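Local atomic coordinates of tapirin (Caldicellulosiruptor hydrothermalis, PDB entry 6N2C), a protein that probably binds cellulose through a zinc-containing beta-helical C-terminal domain, and so is thought to help its thermophilic bacterium adhere to plant biomass. Residues L360-S365 against L381-V387; C396-I400 against I417-P423; V516-I522 against L535-L541. All blocks are in the same frame, centred on the assembly; numbering follows the deposited sequence. Where two conformers were deposited one is given.

Contact 1: L360-S365 against L381-V387; sequences LDIIGS and LKIDGEV
Ile362 meets three side chains of 381-387. Its CD1 reaches Leu381 CD1 at 4.0 Å and rests alongside CG1 of Ile383, which runs in the same direction. The other branch, CG2, meets Val387 CG1 at 3.8 Å, the two side chains crossing at about a right angle. This split follows from a chi1 of -48°, which puts CG1 next to the backbone N and turns CG2 toward the carbonyl carbon, onward along the chain. Leu360 and Leu381 share one rotamer and lie in step, CD2 of the former 3.9 Å from CD1 of the latter. On the other face the stretched Lys382 passes over Asp361, its CD 3.5 Å from Asp361 OD2; NZ lies 6.0 Å from that oxygen, too far for a salt bridge. Ile363 CD1 fits against Asp384 CB and Lys382 CE.

Four backbone hydrogen bonds hold these rows in register, ending with a short one from Gly364 N to Asp384 O at 2.6 Å. Gly364 and Gly385 then turn the chains with positive phi. Farther out, Asn404 ND2 donates to Asp384 OD1, the backbone N-H groups of Asn406 and Ser407 grip Glu386 OE2, and Leu389 backs Ile362 and Ile383 inside. Such matched parallel strands, one from each turn on this face, with an aliphatic ladder inward and mostly polar residues outward, are the signature of a parallel beta-helix.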
loop_
_atom_site.group_PDB
_atom_site.type_symbol
_atom_site.label_atom_id
_atom_site.label_comp_id
_atom_site.label_asym_id
_atom_site.label_seq_id
_atom_site.Cartn_x
_atom_site.Cartn_y
_atom_site.Cartn_z
ATOM N N LEU A 360 -10.132 17.273 14.777
ATOM C CA LEU A 360 -10.930 16.058 14.847
ATOM C C LEU A 360 -12.390 16.496 14.668
ATOM O O LEU A 360 -12.917 17.287 15.496
ATOM C CB LEU A 360 -10.733 15.345 16.193
ATOM C CG LEU A 360 -11.701 14.177 16.427
ATOM C CD1 LEU A 360 -11.669 13.084 15.358
ATOM C CD2 LEU A 360 -11.548 13.536 17.766
ATOM N N ASP A 361 -13.036 16.044 13.605
ATOM C CA ASP A 361 -14.423 16.502 13.318
ATOM C C ASP A 361 -15.304 15.294 13.272
ATOM O O ASP A 361 -14.942 14.322 12.623
ATOM C CB ASP A 361 -14.484 17.160 11.944
ATOM C CG ASP A 361 -13.855 18.549 11.868
ATOM O OD1 ASP A 361 -12.796 18.782 12.473
ATOM O OD2 ASP A 361 -14.448 19.439 11.142
ATOM N N ILE A 362 -16.464 15.326 13.966
ATOM C CA ILE A 362 -17.414 14.208 13.981
ATOM C C ILE A 362 -18.778 14.845 13.678
ATOM O O ILE A 362 -19.200 15.789 14.433
ATOM C CB ILE A 362 -17.453 13.543 15.326
ATOM C CG1 ILE A 362 -16.005 13.238 15.860
ATOM C CG2 ILE A 362 -18.143 12.216 15.301
ATOM C CD1 ILE A 362 -15.845 13.430 17.332
ATOM N N ILE A 363 -19.414 14.421 12.580
ATOM C CA ILE A 363 -20.474 15.246 11.943
ATOM C C ILE A 363 -21.668 14.374 11.688
ATOM O O ILE A 363 -21.598 13.397 10.899
ATOM C CB ILE A 363 -20.054 15.920 10.624
ATOM C CG1 ILE A 363 -18.743 16.721 10.737
ATOM C CG2 ILE A 363 -21.163 16.846 10.112
ATOM C CD1 ILE A 363 -18.700 17.846 11.745
ATOM N N GLY A 364 -22.787 14.664 12.389
ATOM C CA GLY A 364 -24.005 13.934 12.200
ATOM C C GLY A 364 -24.276 12.764 13.090
ATOM O O GLY A 364 -23.423 12.163 13.695
ATOM N N SER A 365 -25.556 12.388 13.110
ATOM C CA SER A 365 -26.086 11.429 14.015
ATOM C C SER A 365 -25.696 9.954 13.771
ATOM O O SER A 365 -25.806 9.136 14.680
ATOM C CB SER A 365 -27.654 11.600 14.084
ATOM O OG SER A 365 -28.255 11.114 12.891
ATOM N N LEU A 381 -11.606 20.224 18.306
ATOM C CA LEU A 381 -12.676 19.224 18.266
ATOM C C LEU A 381 -13.933 19.894 17.764
ATOM O O LEU A 381 -14.352 20.893 18.362
ATOM C CB LEU A 381 -12.957 18.705 19.618
ATOM C CG LEU A 381 -14.104 17.665 19.792
ATOM C CD1 LEU A 381 -13.800 16.461 18.961
ATOM C CD2 LEU A 381 -14.273 17.228 21.204
ATOM N N LYS A 382 -14.534 19.372 16.679
ATOM C CA LYS A 382 -15.834 19.841 16.174
ATOM C C LYS A 382 -16.817 18.706 16.220
ATOM O O LYS A 382 -16.534 17.631 15.708
ATOM C CB LYS A 382 -15.755 20.375 14.737
ATOM C CG LYS A 382 -17.082 20.861 14.171
ATOM C CD LYS A 382 -16.855 21.449 12.790
ATOM C CE LYS A 382 -18.119 21.933 12.133
ATOM N NZ LYS A 382 -18.863 23.071 12.830
ATOM N N ILE A 383 -17.940 18.901 16.923
ATOM C CA ILE A 383 -19.047 17.958 17.011
ATOM C C ILE A 383 -20.291 18.732 16.475
ATOM O O ILE A 383 -20.575 19.855 16.931
ATOM C CB ILE A 383 -19.262 17.509 18.438
ATOM C CG1 ILE A 383 -18.119 16.586 18.868
ATOM C CG2 ILE A 383 -20.572 16.747 18.567
ATOM C CD1 ILE A 383 -18.150 16.258 20.310
ATOM N N ASP A 384 -20.907 18.191 15.407
ATOM C CA ASP A 384 -22.114 18.732 14.833
ATOM C C ASP A 384 -23.137 17.624 14.843
ATOM O O ASP A 384 -22.986 16.570 14.162
ATOM C CB ASP A 384 -21.817 19.323 13.453
ATOM C CG ASP A 384 -23.059 19.799 12.733
ATOM O OD1 ASP A 384 -24.074 19.914 13.379
ATOM O OD2 ASP A 384 -22.945 20.024 11.526
ATOM N N GLY A 385 -24.181 17.798 15.627
ATOM C CA GLY A 385 -25.214 16.791 15.765
ATOM C C GLY A 385 -25.076 15.813 16.870
ATOM O O GLY A 385 -24.132 15.901 17.662
ATOM N N GLU A 386 -25.998 14.848 16.919
ATOM C CA GLU A 386 -26.091 13.906 18.013
ATOM C C GLU A 386 -25.216 12.765 17.598
ATOM O O GLU A 386 -25.647 11.628 17.389
ATOM C CB GLU A 386 -27.541 13.473 18.300
ATOM C CG GLU A 386 -28.443 14.690 18.774
ATOM C CD GLU A 386 -28.139 15.185 20.197
ATOM O OE1 GLU A 386 -27.479 14.450 20.984
ATOM O OE2 GLU A 386 -28.506 16.355 20.566
ATOM N N VAL A 387 -23.908 13.068 17.585
ATOM C CA VAL A 387 -22.911 12.023 17.281
ATOM C C VAL A 387 -22.939 10.851 18.279
ATOM O O VAL A 387 -23.421 10.950 19.385
ATOM C CB VAL A 387 -21.490 12.667 17.146
ATOM C CG1 VAL A 387 -21.503 13.730 16.065
ATOM C CG2 VAL A 387 -20.984 13.233 18.456
#

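Contact 2: C396-I400 against I417-P423; sequences CSGTI and IECRSIP
Cys396 and Cys419 pair as parallel neighbours on successive turns of the beta-helix, at the corner where 396-400 bends from one face of the coil to the next. Two backbone hydrogen bonds close this rung, after which the two backbones part: Cys396 N gives to Glu418 O at 2.9 Å, and Arg420 N to Cys396 O at 3.2 Å. The cysteines touch through their CB atoms, but Cys396 SG and Cys419 SG stand 6.5 Å apart, so no disulfide joins them.

Apolar contact comes from Ile400, which reaches across the bend. Its CD1 lies 3.8 Å from Cys419 CB and also touches Ile417 CG2, while its CG2 branch packs on Pro423 CG; Phe434 of the next strand covers both Ile400 and Ile417.

The side-chain polar bonds belong to Arg420. Its chain runs out past Ser397 O, then bends at chi3 (70°), and this kink swings the guanidinium back over the corner. There NH2 donates to Thr399 OG1 at 3.2 Å, the two side chains running side by side, and Ser421 CB sits under one face of the group, toward its rim. Glu418 faces elsewhere, to Lys393 and Asn437.

Water fills in where the backbones have parted: one molecule accepts from Ile400 N and donates to Ser421 O, and another accepts from Ser421 N. That second water donates to Gly398 O at 2.7 Å, an oxygen also gripped by Arg420 NE at 2.9 Å, which comes in 46° out of the carbonyl plane, and weakly by Arg420 NH2.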
loop_
_atom_site.group_PDB
_atom_site.type_symbol
_atom_site.label_atom_id
_atom_site.label_comp_id
_atom_site.label_asym_id
_atom_site.label_seq_id
_atom_site.Cartn_x
_atom_site.Cartn_y
_atom_site.Cartn_z
ATOM N N CYS A 396 -8.398 18.162 24.533
ATOM C CA CYS A 396 -8.488 19.106 23.467
ATOM C C CYS A 396 -7.651 20.341 23.918
ATOM O O CYS A 396 -8.042 21.028 24.867
ATOM C CB CYS A 396 -9.940 19.523 23.169
ATOM S SG CYS A 396 -10.061 20.800 21.926
ATOM N N SER A 397 -6.540 20.659 23.234
ATOM C CA SER A 397 -5.703 21.820 23.607
ATOM C C SER A 397 -6.135 23.098 22.986
ATOM O O SER A 397 -5.667 24.173 23.406
ATOM C CB SER A 397 -4.281 21.520 23.170
ATOM O OG SER A 397 -4.291 21.296 21.744
ATOM N N GLY A 398 -7.029 23.074 21.956
ATOM C CA GLY A 398 -7.417 24.255 21.224
ATOM C C GLY A 398 -8.837 24.638 21.562
ATOM O O GLY A 398 -9.118 24.957 22.697
ATOM N N THR A 399 -9.758 24.522 20.600
ATOM C CA THR A 399 -11.133 24.948 20.820
ATOM C C THR A 399 -12.043 23.758 20.500
ATOM O O THR A 399 -11.827 23.002 19.511
ATOM C CB THR A 399 -11.383 26.108 19.852
ATOM O OG1 THR A 399 -10.506 27.204 20.222
ATOM C CG2 THR A 399 -12.807 26.548 19.883
ATOM N N ILE A 400 -13.103 23.626 21.287
ATOM C CA ILE A 400 -14.204 22.677 21.023
ATOM C C ILE A 400 -15.337 23.527 20.447
ATOM O O ILE A 400 -15.811 24.506 21.111
ATOM C CB ILE A 400 -14.684 22.012 22.296
ATOM C CG1 ILE A 400 -13.585 21.192 22.899
ATOM C CG2 ILE A 400 -15.890 21.100 22.068
ATOM C CD1 ILE A 400 -13.891 20.426 24.147
ATOM N N ILE A 417 -13.443 14.907 29.422
ATOM C CA ILE A 417 -13.026 15.712 28.297
ATOM C C ILE A 417 -12.223 16.836 28.947
ATOM O O ILE A 417 -12.799 17.803 29.510
ATOM C CB ILE A 417 -14.189 16.229 27.469
ATOM C CG1 ILE A 417 -15.023 15.068 26.889
ATOM C CG2 ILE A 417 -13.729 17.235 26.399
ATOM C CD1 ILE A 417 -16.362 15.493 26.312
ATOM N N GLU A 418 -10.893 16.764 28.835
ATOM C CA GLU A 418 -10.003 17.748 29.410
ATOM C C GLU A 418 -9.666 18.749 28.350
ATOM O O GLU A 418 -9.166 18.382 27.276
ATOM C CB GLU A 418 -8.745 17.038 29.908
ATOM C CG GLU A 418 -7.749 17.987 30.575
ATOM C CD GLU A 418 -6.489 17.343 31.086
ATOM O OE1 GLU A 418 -6.315 16.163 30.795
ATOM O OE2 GLU A 418 -5.668 18.051 31.790
ATOM N N CYS A 419 -9.975 19.998 28.592
ATOM C CA CYS A 419 -9.903 20.985 27.514
ATOM C C CYS A 419 -9.423 22.341 28.050
ATOM O O CYS A 419 -9.575 22.644 29.224
ATOM C CB CYS A 419 -11.229 21.049 26.835
ATOM S SG CYS A 419 -12.613 21.609 27.903
ATOM N N ARG A 420 -8.800 23.085 27.185
ATOM C CA ARG A 420 -8.272 24.417 27.489
ATOM C C ARG A 420 -9.392 25.336 27.975
ATOM O O ARG A 420 -9.207 26.096 28.942
ATOM C CB ARG A 420 -7.572 24.934 26.240
ATOM C CG ARG A 420 -7.138 26.415 26.342
ATOM C CD ARG A 420 -6.784 27.002 25.009
ATOM N NE ARG A 420 -7.909 27.194 24.103
ATOM C CZ ARG A 420 -8.751 28.231 24.079
ATOM N NH1 ARG A 420 -8.671 29.280 24.956
ATOM N NH2 ARG A 420 -9.715 28.230 23.168
ATOM N N SER A 421 -10.585 25.237 27.337
ATOM C CA SER A 421 -11.702 26.170 27.566
ATOM C C SER A 421 -12.984 25.363 27.355
ATOM O O SER A 421 -13.237 24.819 26.257
ATOM C CB SER A 421 -11.647 27.340 26.639
ATOM O OG SER A 421 -12.662 28.298 26.923
ATOM N N ILE A 422 -13.732 25.211 28.418
ATOM C CA ILE A 422 -15.062 24.605 28.318
ATOM C C ILE A 422 -16.001 25.502 27.452
ATOM O O ILE A 422 -16.149 26.709 27.732
ATOM C CB ILE A 422 -15.650 24.383 29.698
ATOM C CG1 ILE A 422 -14.805 23.332 30.461
ATOM C CG2 ILE A 422 -17.059 23.770 29.590
ATOM C CD1 ILE A 422 -15.244 23.131 31.900
ATOM N N PRO A 423 -16.598 24.913 26.388
ATOM C CA PRO A 423 -17.421 25.737 25.463
ATOM C C PRO A 423 -18.785 26.008 26.061
ATOM O O PRO A 423 -19.172 25.380 27.035
ATOM C CB PRO A 423 -17.522 24.879 24.220
ATOM C CG PRO A 423 -17.397 23.466 24.706
ATOM C CD PRO A 423 -16.487 23.516 25.905
HETATM O O HOH W 1 -10.756 23.833 24.579
HETATM O O HOH W 2 -13.286 25.502 23.610
#

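Contact 3: V516-I522 against L535-L541; sequences VITKSGI and LIANGSL
Gly539 N stands over the Ser520 carbonyl group, 2.9 Å from Ser520 O and 59° out of the carbonyl plane, while Ala537 CB touches the same oxygen at 3.5 Å. A second flat group is the Asn538 amide. Its ND2 donates to a water that in turn donates to Lys519 O, its OD1 is taken by Ser191 OG, and Asn538 CB rests on Lys519 O at 3.3 Å. The neighbouring Gly521 carbonyl receives Ser520 OG in its plane, on a lone pair, a bond of 2.6 Å that pins the Ser520 hydroxyl.

Before this corner the strands run parallel, Val516 O, Ile536 O and Thr518 O each accepting an N-H from across; after it, Ile522 N to Ser540 O resumes the pairing. Two turns of the beta-helix thus stay stacked through the bend from one face to the next. Gly521 CA and Gly539 CA come within 3.6 Å, and a CB on either would clash with the opposite backbone.

Ile522 fills the inside of the corner. With chi1 at -60° its CG1 branch lies next to the backbone N and folds back, carrying CD1 to 3.8 Å from Ala537 CB and also onto Leu535 CB. With an alanine here CD1 is gone, which would probably leave a gap beside Ala537 CB and Leu535 CB, beneath Phe500 of helix 494-500. Ile517 and Ile536 lie side by side on the other face, CG2 to CG2 4.0 Å, with Leu468 and Ile466 packed over them.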
loop_
_atom_site.group_PDB
_atom_site.type_symbol
_atom_site.label_atom_id
_atom_site.label_comp_id
_atom_site.label_asym_id
_atom_site.label_seq_id
_atom_site.Cartn_x
_atom_site.Cartn_y
_atom_site.Cartn_z
ATOM N N VAL A 516 13.607 -12.461 -19.649
ATOM C CA VAL A 516 13.717 -11.313 -20.563
ATOM C C VAL A 516 14.218 -10.086 -19.862
ATOM O O VAL A 516 13.660 -9.665 -18.842
ATOM C CB VAL A 516 12.388 -11.058 -21.288
ATOM C CG1 VAL A 516 12.568 -9.922 -22.275
ATOM C CG2 VAL A 516 11.918 -12.258 -22.015
ATOM N N ILE A 517 15.312 -9.492 -20.371
ATOM C CA ILE A 517 15.845 -8.270 -19.850
ATOM C C ILE A 517 16.038 -7.330 -21.035
ATOM O O ILE A 517 16.890 -7.659 -21.904
ATOM C CB ILE A 517 17.161 -8.457 -19.123
ATOM C CG1 ILE A 517 17.028 -9.471 -17.948
ATOM C CG2 ILE A 517 17.616 -7.089 -18.549
ATOM C CD1 ILE A 517 17.307 -10.907 -18.392
ATOM N N THR A 518 15.327 -6.209 -21.080
ATOM C CA THR A 518 15.288 -5.474 -22.377
ATOM C C THR A 518 15.173 -4.003 -22.227
ATOM O O THR A 518 14.680 -3.508 -21.204
ATOM C CB THR A 518 14.145 -5.941 -23.239
ATOM O OG1 THR A 518 14.162 -5.209 -24.503
ATOM C CG2 THR A 518 12.786 -5.742 -22.616
ATOM N N LYS A 519 15.859 -3.267 -23.130
ATOM C CA LYS A 519 15.707 -1.812 -23.173
ATOM C C LYS A 519 14.392 -1.375 -23.778
ATOM O O LYS A 519 14.001 -0.219 -23.644
ATOM C CB LYS A 519 16.793 -1.191 -24.010
ATOM C CG LYS A 519 18.138 -1.211 -23.425
ATOM C CD LYS A 519 19.080 -0.025 -23.898
ATOM C CE LYS A 519 19.480 -0.163 -25.335
ATOM N NZ LYS A 519 20.746 0.607 -25.663
ATOM N N SER A 520 13.691 -2.240 -24.467
ATOM C CA SER A 520 12.338 -2.007 -24.988
ATOM C C SER A 520 11.318 -2.192 -23.863
ATOM O O SER A 520 11.696 -2.455 -22.707
ATOM C CB SER A 520 11.994 -2.957 -26.194
ATOM O OG SER A 520 11.853 -4.342 -25.824
ATOM N N GLY A 521 10.048 -2.064 -24.216
ATOM C CA GLY A 521 9.008 -2.670 -23.394
ATOM C C GLY A 521 8.858 -4.146 -23.694
ATOM O O GLY A 521 9.605 -4.685 -24.501
ATOM N N ILE A 522 7.952 -4.770 -23.017
ATOM C CA ILE A 522 7.568 -6.163 -23.188
ATOM C C ILE A 522 6.096 -6.265 -23.313
ATOM O O ILE A 522 5.387 -5.962 -22.384
ATOM C CB ILE A 522 8.036 -7.113 -22.056
ATOM C CG1 ILE A 522 9.547 -7.107 -21.927
ATOM C CG2 ILE A 522 7.561 -8.520 -22.340
ATOM C CD1 ILE A 522 10.133 -7.738 -20.666
ATOM N N LEU A 535 10.719 -10.942 -15.961
ATOM C CA LEU A 535 10.510 -9.971 -17.049
ATOM C C LEU A 535 10.934 -8.600 -16.559
ATOM O O LEU A 535 10.358 -8.093 -15.563
ATOM C CB LEU A 535 9.059 -9.952 -17.495
ATOM C CG LEU A 535 8.430 -11.240 -17.982
ATOM C CD1 LEU A 535 6.900 -11.059 -18.174
ATOM C CD2 LEU A 535 9.083 -11.852 -19.192
ATOM N N ILE A 536 11.964 -8.031 -17.236
ATOM C CA ILE A 536 12.674 -6.787 -16.801
ATOM C C ILE A 536 12.725 -5.945 -18.042
ATOM O O ILE A 536 13.359 -6.343 -19.048
ATOM C CB ILE A 536 14.055 -7.064 -16.238
ATOM C CG1 ILE A 536 13.880 -7.889 -14.935
ATOM C CG2 ILE A 536 14.786 -5.756 -15.978
ATOM C CD1 ILE A 536 15.159 -8.342 -14.316
ATOM N N ALA A 537 12.082 -4.785 -17.943
ATOM C CA ALA A 537 11.944 -3.887 -19.129
ATOM C C ALA A 537 12.150 -2.454 -18.794
ATOM O O ALA A 537 11.780 -1.931 -17.728
ATOM C CB ALA A 537 10.609 -4.112 -19.814
ATOM N N ASN A 538 12.844 -1.754 -19.722
ATOM C CA ASN A 538 12.963 -0.283 -19.540
ATOM C C ASN A 538 11.687 0.385 -20.002
ATOM O O ASN A 538 11.330 1.437 -19.455
ATOM C CB ASN A 538 14.112 0.211 -20.380
ATOM C CG ASN A 538 14.796 1.408 -19.790
ATOM O OD1 ASN A 538 15.074 1.491 -18.575
ATOM N ND2 ASN A 538 15.245 2.277 -20.691
ATOM N N GLY A 539 10.974 -0.196 -20.979
ATOM C CA GLY A 539 9.676 0.266 -21.344
ATOM C C GLY A 539 8.630 -0.433 -20.525
ATOM O O GLY A 539 8.957 -1.157 -19.592
ATOM N N SER A 540 7.380 -0.194 -20.847
ATOM C CA SER A 540 6.295 -0.779 -20.099
ATOM C C SER A 540 6.173 -2.285 -20.282
ATOM O O SER A 540 6.427 -2.820 -21.369
ATOM C CB SER A 540 4.925 -0.173 -20.470
ATOM O OG SER A 540 4.897 1.172 -20.030
ATOM N N LEU A 541 5.670 -2.908 -19.240
ATOM C CA LEU A 541 5.334 -4.286 -19.269
ATOM C C LEU A 541 3.820 -4.463 -19.388
ATOM O O LEU A 541 3.043 -4.186 -18.427
ATOM C CB LEU A 541 5.860 -4.964 -18.004
ATOM C CG LEU A 541 5.446 -6.376 -17.810
ATOM C CD1 LEU A 541 5.897 -7.293 -18.943
ATOM C CD2 LEU A 541 6.023 -6.852 -16.509
HETATM O O HOH W 3 15.660 2.529 -23.300
#

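Contacts 2 and 3 sit at opposite ends of the coil, about 58 Å between centres, both at corners leading from one face of the beta-helix to the next. Contact 1 lies mostly on the face that follows such a corner and touches contact 2, Leu381 N lying 3.0 Å from Thr399 O in a probable hydrogen bond. Contact 3 is the most buried, with no exposed residue and a helix over its inside; its glycines let the backbones close. Contact 2 bridges its corner with waters and an exposed arginine. Contact 1 depends on a regular strand ladder. Contact 3 also lies nearest the zinc, the side chain of Leu535 about 12 Å from the ion.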